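Local coordinates for protein dual specificity phosphatase 28 (Homo sapiens, PDB 5Y15) that hydrolyses the synthetic phosphate ester 6,8-difluoro-4-methylumbelliferyl phosphate in vitro but has almost no detectable activity toward phosphotyrosine, even less toward phosphothreonine and none toward phosphoserine, at residues A[108-113]-A[120-125]; A[68-73]-A[132-137]; A[42-47]-A[141-146]. The protein carries 2 engineered substitutions. All blocks are in the same frame, centred on the assembly; numbering follows the deposited sequence.

Contact 1: residues A[108-113]-A[120-125]; sequences AAMEAA and CLVYSK. Engineered in segment 120-125: Ser124 (natural residue Cys).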
loop_
_atom_site.group_PDB
_atom_site.type_symbol
_atom_site.label_atom_id
_atom_site.label_comp_id
_atom_site.label_asym_id
_atom_site.label_seq_id
_atom_site.Cartn_x
_atom_site.Cartn_y
_atom_site.Cartn_z
ATOM N N ALA A 108 1.380 0.243 8.004
ATOM C CA ALA A 108 0.747 -1.066 8.153
ATOM C C ALA A 108 0.949 -1.933 6.922
ATOM O O ALA A 108 1.144 -3.143 7.035
ATOM C CB ALA A 108 -0.736 -0.920 8.473
ATOM N N ALA A 109 0.915 -1.349 5.726
ATOM C CA ALA A 109 1.215 -2.151 4.545
ATOM C C ALA A 109 2.642 -2.668 4.598
ATOM O O ALA A 109 2.915 -3.825 4.231
ATOM C CB ALA A 109 0.987 -1.332 3.262
ATOM N N MET A 110 3.574 -1.810 5.026
ATOM C CA MET A 110 4.966 -2.240 5.118
ATOM C C MET A 110 5.114 -3.390 6.112
ATOM O O MET A 110 5.773 -4.406 5.820
ATOM C CB MET A 110 5.847 -1.048 5.504
ATOM C CG MET A 110 5.961 0.043 4.387
ATOM S SD MET A 110 6.683 1.555 5.078
ATOM C CE MET A 110 8.332 0.941 5.392
ATOM N N GLU A 111 4.480 -3.254 7.291
ATOM C CA GLU A 111 4.578 -4.296 8.317
ATOM C C GLU A 111 3.988 -5.602 7.824
ATOM O O GLU A 111 4.566 -6.667 8.042
ATOM C CB GLU A 111 3.884 -3.853 9.605
ATOM C CG GLU A 111 3.844 -4.918 10.688
ATOM C CD GLU A 111 5.215 -5.194 11.316
ATOM O OE1 GLU A 111 6.224 -4.572 10.906
ATOM O OE2 GLU A 111 5.284 -6.038 12.240
ATOM N N ALA A 112 2.849 -5.542 7.127
ATOM C CA ALA A 112 2.278 -6.769 6.584
ATOM C C ALA A 112 3.239 -7.436 5.615
ATOM O O ALA A 112 3.350 -8.666 5.593
ATOM C CB ALA A 112 0.945 -6.482 5.895
ATOM N N ALA A 113 3.944 -6.650 4.792
ATOM C CA ALA A 113 4.889 -7.295 3.881
ATOM C C ALA A 113 6.039 -7.931 4.659
ATOM O O ALA A 113 6.487 -9.036 4.334
ATOM C CB ALA A 113 5.400 -6.300 2.827
ATOM N N CYS A 120 10.639 -4.464 2.321
ATOM C CA CYS A 120 10.079 -3.271 1.718
ATOM C C CYS A 120 11.204 -2.409 1.203
ATOM O O CYS A 120 12.268 -2.312 1.820
ATOM C CB CYS A 120 9.271 -2.418 2.700
ATOM S SG CYS A 120 7.943 -3.259 3.534
ATOM N N LEU A 121 10.929 -1.746 0.086
ATOM C CA LEU A 121 11.786 -0.697 -0.426
ATOM C C LEU A 121 10.959 0.576 -0.344
ATOM O O LEU A 121 9.856 0.633 -0.892
ATOM C CB LEU A 121 12.221 -0.981 -1.869
ATOM C CG LEU A 121 12.618 0.292 -2.598
ATOM C CD1 LEU A 121 13.963 0.778 -2.064
ATOM C CD2 LEU A 121 12.606 0.145 -4.136
ATOM N N VAL A 122 11.456 1.560 0.389
ATOM C CA VAL A 122 10.854 2.884 0.474
ATOM C C VAL A 122 11.749 3.793 -0.346
ATOM O O VAL A 122 12.957 3.859 -0.090
ATOM C CB VAL A 122 10.773 3.390 1.923
ATOM C CG1 VAL A 122 10.150 4.756 1.985
ATOM C CG2 VAL A 122 9.991 2.420 2.817
ATOM N N TYR A 123 11.185 4.491 -1.330
ATOM C CA TYR A 123 12.040 5.340 -2.142
ATOM C C TYR A 123 11.358 6.644 -2.510
ATOM O O TYR A 123 10.132 6.736 -2.601
ATOM C CB TYR A 123 12.515 4.616 -3.393
ATOM C CG TYR A 123 11.487 4.409 -4.473
ATOM C CD1 TYR A 123 10.640 3.314 -4.443
ATOM C CD2 TYR A 123 11.404 5.281 -5.556
ATOM C CE1 TYR A 123 9.705 3.110 -5.438
ATOM C CE2 TYR A 123 10.484 5.084 -6.561
ATOM C CZ TYR A 123 9.633 3.991 -6.499
ATOM O OH TYR A 123 8.705 3.778 -7.502
ATOM N N SER A 124 12.187 7.655 -2.716
ATOM C CA SER A 124 11.754 8.956 -3.185
ATOM C C SER A 124 12.766 9.372 -4.237
ATOM O O SER A 124 13.707 8.630 -4.537
ATOM C CB SER A 124 11.639 9.974 -2.040
ATOM O OG SER A 124 12.895 10.180 -1.412
ATOM N N LYS A 125 12.539 10.520 -4.865
ATOM C CA LYS A 125 13.433 10.925 -5.947
ATOM C C LYS A 125 14.884 10.967 -5.475
ATOM O O LYS A 125 15.733 10.204 -5.951
ATOM C CB LYS A 125 13.002 12.274 -6.508
ATOM C CG LYS A 125 13.768 12.708 -7.755
ATOM C CD LYS A 125 13.368 14.137 -8.082
ATOM C CE LYS A 125 14.461 14.869 -8.818
ATOM N NZ LYS A 125 14.035 16.271 -8.998
#

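Contact 2: residues A[68-73]-A[132-137]; sequences LCVNVS and AAVCTA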
loop_
_atom_site.group_PDB
_atom_site.type_symbol
_atom_site.label_atom_id
_atom_site.label_comp_id
_atom_site.label_asym_id
_atom_site.label_seq_id
_atom_site.Cartn_x
_atom_site.Cartn_y
_atom_site.Cartn_z
ATOM N N LEU A 68 7.441 -5.338 -1.548
ATOM C CA LEU A 68 6.607 -4.145 -1.573
ATOM C C LEU A 68 7.500 -2.944 -1.801
ATOM O O LEU A 68 8.486 -2.780 -1.082
ATOM C CB LEU A 68 5.830 -3.972 -0.261
ATOM C CG LEU A 68 5.056 -2.663 -0.083
ATOM C CD1 LEU A 68 3.817 -2.670 -0.947
ATOM C CD2 LEU A 68 4.692 -2.389 1.378
ATOM N N CYS A 69 7.166 -2.129 -2.803
ATOM C CA CYS A 69 7.834 -0.854 -3.050
ATOM C C CYS A 69 6.920 0.270 -2.590
ATOM O O CYS A 69 5.757 0.334 -3.002
ATOM C CB CYS A 69 8.158 -0.671 -4.542
ATOM S SG CYS A 69 9.321 -1.903 -5.154
ATOM N N VAL A 70 7.448 1.172 -1.779
ATOM C CA VAL A 70 6.695 2.326 -1.314
ATOM C C VAL A 70 7.273 3.524 -2.039
ATOM O O VAL A 70 8.387 3.966 -1.729
ATOM C CB VAL A 70 6.770 2.510 0.208
ATOM C CG1 VAL A 70 5.907 3.716 0.644
ATOM C CG2 VAL A 70 6.338 1.223 0.944
ATOM N N ASN A 71 6.501 4.057 -2.983
ATOM C CA ASN A 71 6.905 5.169 -3.845
ATOM C C ASN A 71 6.336 6.413 -3.189
ATOM O O ASN A 71 5.140 6.673 -3.285
ATOM C CB ASN A 71 6.352 4.934 -5.252
ATOM C CG ASN A 71 6.744 6.017 -6.283
ATOM O OD1 ASN A 71 7.245 7.098 -5.961
ATOM N ND2 ASN A 71 6.469 5.716 -7.541
ATOM N N VAL A 72 7.173 7.160 -2.475
ATOM C CA VAL A 72 6.703 8.361 -1.757
ATOM C C VAL A 72 6.921 9.543 -2.690
ATOM O O VAL A 72 7.886 10.313 -2.584
ATOM C CB VAL A 72 7.410 8.533 -0.409
ATOM C CG1 VAL A 72 6.599 9.471 0.499
ATOM C CG2 VAL A 72 7.658 7.159 0.263
ATOM N N SER A 73 5.969 9.745 -3.604
ATOM C CA SER A 73 6.039 10.873 -4.525
ATOM C C SER A 73 4.762 10.937 -5.333
ATOM O O SER A 73 4.018 9.963 -5.435
ATOM C CB SER A 73 7.211 10.758 -5.496
ATOM O OG SER A 73 6.867 9.802 -6.471
ATOM N N ALA A 132 12.973 8.950 3.653
ATOM C CA ALA A 132 13.596 8.882 4.963
ATOM C C ALA A 132 12.557 9.074 6.050
ATOM O O ALA A 132 12.619 8.419 7.102
ATOM C CB ALA A 132 14.700 9.933 5.086
ATOM N N ALA A 133 11.600 9.976 5.807
ATOM C CA ALA A 133 10.527 10.199 6.767
ATOM C C ALA A 133 9.671 8.951 6.924
ATOM O O ALA A 133 9.337 8.566 8.047
ATOM C CB ALA A 133 9.663 11.383 6.334
ATOM N N VAL A 134 9.321 8.295 5.813
ATOM C CA VAL A 134 8.496 7.085 5.917
ATOM C C VAL A 134 9.260 5.963 6.625
ATOM O O VAL A 134 8.698 5.239 7.461
ATOM C CB VAL A 134 8.000 6.648 4.527
ATOM C CG1 VAL A 134 7.346 5.278 4.610
ATOM C CG2 VAL A 134 7.004 7.672 3.961
ATOM N N CYS A 135 10.549 5.788 6.303
ATOM C CA CYS A 135 11.338 4.775 7.016
ATOM C C CYS A 135 11.376 5.061 8.515
ATOM O O CYS A 135 11.208 4.155 9.347
ATOM C CB CYS A 135 12.758 4.717 6.451
ATOM S SG CYS A 135 12.819 3.824 4.906
ATOM N N THR A 136 11.583 6.324 8.878
ATOM C CA THR A 136 11.613 6.688 10.284
ATOM C C THR A 136 10.294 6.355 10.974
ATOM O O THR A 136 10.268 5.710 12.044
ATOM C CB THR A 136 11.912 8.176 10.388
ATOM O OG1 THR A 136 13.136 8.437 9.706
ATOM C CG2 THR A 136 12.026 8.614 11.823
ATOM N N ALA A 137 9.183 6.791 10.377
ATOM C CA ALA A 137 7.876 6.513 10.962
ATOM C C ALA A 137 7.630 5.010 11.076
ATOM O O ALA A 137 6.985 4.542 12.028
ATOM C CB ALA A 137 6.783 7.213 10.143
#

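Contact 3: residues A[42-47]-A[141-146]; sequences RVAPSL and RHRGLS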
loop_
_atom_site.group_PDB
_atom_site.type_symbol
_atom_site.label_atom_id
_atom_site.label_comp_id
_atom_site.label_asym_id
_atom_site.label_seq_id
_atom_site.Cartn_x
_atom_site.Cartn_y
_atom_site.Cartn_z
ATOM N N ARG A 42 20.262 -0.759 2.998
ATOM C CA ARG A 42 19.604 -1.439 4.113
ATOM C C ARG A 42 19.548 -0.490 5.305
ATOM O O ARG A 42 20.589 0.001 5.758
ATOM C CB ARG A 42 20.374 -2.710 4.471
ATOM C CG ARG A 42 19.631 -3.741 5.302
ATOM C CD ARG A 42 20.629 -4.774 5.827
ATOM N NE ARG A 42 20.022 -5.931 6.495
ATOM C CZ ARG A 42 19.987 -6.104 7.817
ATOM N NH1 ARG A 42 20.508 -5.182 8.624
ATOM N NH2 ARG A 42 19.426 -7.198 8.339
ATOM N N VAL A 43 18.341 -0.164 5.773
ATOM C CA VAL A 43 18.209 0.655 6.982
ATOM C C VAL A 43 18.152 -0.223 8.227
ATOM O O VAL A 43 18.661 0.141 9.289
ATOM C CB VAL A 43 16.955 1.541 6.898
ATOM C CG1 VAL A 43 16.711 2.246 8.224
ATOM C CG2 VAL A 43 17.074 2.553 5.759
ATOM N N ALA A 44 17.446 -1.335 8.102
ATOM C CA ALA A 44 17.147 -2.242 9.193
ATOM C C ALA A 44 16.643 -3.523 8.558
ATOM O O ALA A 44 16.392 -3.559 7.344
ATOM C CB ALA A 44 16.102 -1.626 10.137
ATOM N N PRO A 45 16.466 -4.585 9.332
ATOM C CA PRO A 45 16.008 -5.845 8.733
ATOM C C PRO A 45 14.735 -5.670 7.922
ATOM O O PRO A 45 13.800 -4.983 8.338
ATOM C CB PRO A 45 15.784 -6.742 9.957
ATOM C CG PRO A 45 16.800 -6.234 10.921
ATOM C CD PRO A 45 16.736 -4.759 10.775
ATOM N N SER A 46 14.746 -6.234 6.720
ATOM C CA SER A 46 13.613 -6.259 5.805
ATOM C C SER A 46 13.170 -4.861 5.346
ATOM O O SER A 46 12.086 -4.712 4.783
ATOM C CB SER A 46 12.445 -7.023 6.435
ATOM O OG SER A 46 12.673 -8.425 6.354
ATOM N N LEU A 47 14.022 -3.851 5.507
ATOM C CA LEU A 47 13.680 -2.460 5.233
ATOM C C LEU A 47 14.816 -1.767 4.491
ATOM O O LEU A 47 15.906 -1.606 5.050
ATOM C CB LEU A 47 13.401 -1.728 6.548
ATOM C CG LEU A 47 13.189 -0.230 6.406
ATOM C CD1 LEU A 47 11.817 0.020 5.737
ATOM C CD2 LEU A 47 13.336 0.464 7.772
ATOM N N ARG A 141 6.686 3.111 14.551
ATOM C CA ARG A 141 5.347 2.547 14.692
ATOM C C ARG A 141 5.365 1.031 14.882
ATOM O O ARG A 141 4.534 0.495 15.626
ATOM C CB ARG A 141 4.500 2.943 13.485
ATOM C CG ARG A 141 3.160 2.248 13.364
ATOM C CD ARG A 141 2.245 2.568 14.552
ATOM N NE ARG A 141 0.935 1.939 14.393
ATOM C CZ ARG A 141 0.626 0.735 14.874
ATOM N NH1 ARG A 141 1.527 0.031 15.549
ATOM N NH2 ARG A 141 -0.587 0.234 14.680
ATOM N N HIS A 142 6.278 0.311 14.213
ATOM C CA HIS A 142 6.244 -1.149 14.245
ATOM C C HIS A 142 7.503 -1.814 14.785
ATOM O O HIS A 142 7.514 -3.043 14.944
ATOM C CB HIS A 142 5.922 -1.711 12.856
ATOM C CG HIS A 142 4.507 -1.476 12.442
ATOM N ND1 HIS A 142 4.155 -0.624 11.416
ATOM C CD2 HIS A 142 3.346 -1.964 12.940
ATOM C CE1 HIS A 142 2.839 -0.614 11.283
ATOM N NE2 HIS A 142 2.324 -1.420 12.198
ATOM N N ARG A 143 8.552 -1.052 15.078
ATOM C CA ARG A 143 9.709 -1.594 15.767
ATOM C C ARG A 143 9.916 -0.857 17.084
ATOM O O ARG A 143 10.980 -0.953 17.687
ATOM C CB ARG A 143 10.954 -1.497 14.889
ATOM C CG ARG A 143 10.771 -2.012 13.467
ATOM C CD ARG A 143 10.991 -3.486 13.350
ATOM N NE ARG A 143 10.671 -3.955 12.004
ATOM C CZ ARG A 143 11.553 -4.036 11.009
ATOM N NH1 ARG A 143 12.821 -3.689 11.214
ATOM N NH2 ARG A 143 11.172 -4.467 9.811
ATOM N N GLY A 144 8.876 -0.178 17.555
ATOM C CA GLY A 144 8.892 0.476 18.861
ATOM C C GLY A 144 10.074 1.373 19.137
ATOM O O GLY A 144 10.468 1.524 20.303
ATOM N N LEU A 145 10.578 2.081 18.126
ATOM C CA LEU A 145 11.678 2.988 18.400
ATOM C C LEU A 145 11.185 4.400 18.661
ATOM O O LEU A 145 10.142 4.827 18.177
ATOM C CB LEU A 145 12.700 3.026 17.262
ATOM C CG LEU A 145 13.612 1.827 16.988
ATOM C CD1 LEU A 145 12.892 0.780 16.241
ATOM C CD2 LEU A 145 14.825 2.253 16.185
ATOM N N SER A 146 11.979 5.139 19.421
ATOM C CA SER A 146 11.691 6.550 19.552
ATOM C C SER A 146 12.063 7.252 18.254
ATOM O O SER A 146 12.725 6.687 17.387
ATOM C CB SER A 146 12.454 7.139 20.736
ATOM O OG SER A 146 13.853 7.091 20.505
#

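Contact 1: residues A[108-113]-A[120-125]
Met110 lies over the ends of two side chains of strand 119-123, its root on Cys120 and its methyl on Val122. Cys120 SG fits against the helix backbone, 3.4 Å from Met110 O and 3.6 Å from Met110 CB, and Ala113 CB, one turn further on, closes on the same sulfur at 4.0 Å. The thioether then runs on along the strand. Its chain is extended as far as SD and bends there (chi3 68°), which turns CE onto Val122 CG2 at 3.4 Å, tighter than usual for two carbons; the two side chains cross at about a right angle. No hydrogen bond joins the segments, so the contact rests on sulfur and methyl packing in a buried setting. Helix and strand run roughly antiparallel, at 149° and 9.4 Å between their axes, as expected where a helix returns to the sheet as the next parallel strand. Beyond Val122 the strand leads to Ser124, engineered in place of the cysteine inferred to form the phosphocysteine intermediate. Met110 also touches Val70 of strand 66-71 and Tyr138 of helix 130-142, so helix 100-115 lies beside helix 130-142 on the same face of the sheet, while Ala109 meets Ala109 of the second subunit.

Contact 2: residues A[68-73]-A[132-137]
This is a small, wholly apolar contact near the centre of the chain, where the end of strand 66-71 faces helix 130-142 through three valines. Val134 supplies the helix side, with one methyl for each partner. Its CG2, set anti to its own carbonyl carbon, meets Val72 tip to tip, 3.8 Å from Val72 CG2 and 3.9 Å from Val72 CG1, and so rests against both branches of that side chain. The other branch, Val134 CG1, looks back along the strand to Val70 CG1 at a looser 4.5 Å. Val70 and Val72 are two residues apart and both direct their CB toward the helix, whereas Asn71 between them lies on the other side of the backbone. The sheet order, with strand 119-123 between 47-50 and 66-71, is that of the protein tyrosine phosphatase fold, in which the helix after the phosphate-binding loop packs on the central parallel strands; Val122 touches both Val72 and Val134 here. The side chain of Val72 comes within about 5 Å of that of the engineered Ser124, which stands at the position inferred to carry the phosphocysteine. Val72 is also the centre of an inverse gamma turn, and the chain leaving it is held by Ser73 OG, which donates to Asn71 OD1 at 2.8 Å from a position tilted 30° out of the carbonyl plane. Asn71 ND2 bonds in turn to Gln76 O and Glu86 OE2. On the helix, Thr136 OG1 donates to Ala132 O at 2.7 Å, and the backbone N of Thr136 reaches the same oxygen from the opposite face of its plane, which ties up a buried hydroxyl while Thr136 packs against Leu147, Phe151 and Val154 of helix 147-157.

Contact 3: residues A[42-47]-A[141-146]
Arg143, the first residue to leave helical backbone angles after helix 130-142, stretches its side chain to the turn that follows strand 40-44. From CB, which points toward that turn, the chain bends at chi2 (-86°) and then runs straight through CD. CB, CG and CD serve as the arm, NE has no close partner on the turn, and contact begins at CZ and the terminal nitrogens. CZ stands 3.6 Å from Pro45 O, and both terminal nitrogens turn to that one carbonyl oxygen. The firmer bond is from Arg143 NH2 to Pro45 O, at 3.1 Å with an N-H...O angle of 151°; the oxygen lies at the edge of the guanidinium, 12° out of its plane. Arg143 NH1 adds a weak bond to the same atom at 3.3 Å. NH1 also passes 4.0 Å from Ala44 CB and 4.1 Å from Pro45 CD, while NH2 lies 4.4 Å from Ser46 CB, and Tyr138 OH gives NH2 a second, weak partner. The acceptor belongs to a type II beta turn from Ala44 to Leu47, closed by Leu47 N to Ala44 O, which joins strands 40-44 and 47-50 as a hairpin. A classic beta bulge adjoins it, with Val43 and Ala44 both facing Leu47. The Pro45 carbonyl is at the middle of the turn and is not the one that closes it. One oxygen thus takes two N-H groups of a cation and no carboxylate is involved across the contact: the attraction is that of a charge for a peptide dipole, probably modest in strength at this partly exposed site.

Contacts 1 and 2 belong to the buried core and have no hydrogen bond across their segments, resting on apolar side chains, whereas contact 3 is partly exposed and polar, made by one arginine and a turn carbonyl. Strands 119-123 and 66-71, used by contacts 1 and 2, are sheet neighbours joined by backbone pairs such as Tyr123 N to Val70 O, and Val122 also packs on Cys135 of the helix of contact 2. Contacts 2 and 3 share helix 130-142, the former through its body and the latter just past its C-terminal end. Leu47 connects all three regions, touching Met110 and Cys135, while Ser46 O receives Cys120 N and brings the hairpin onto the central strand.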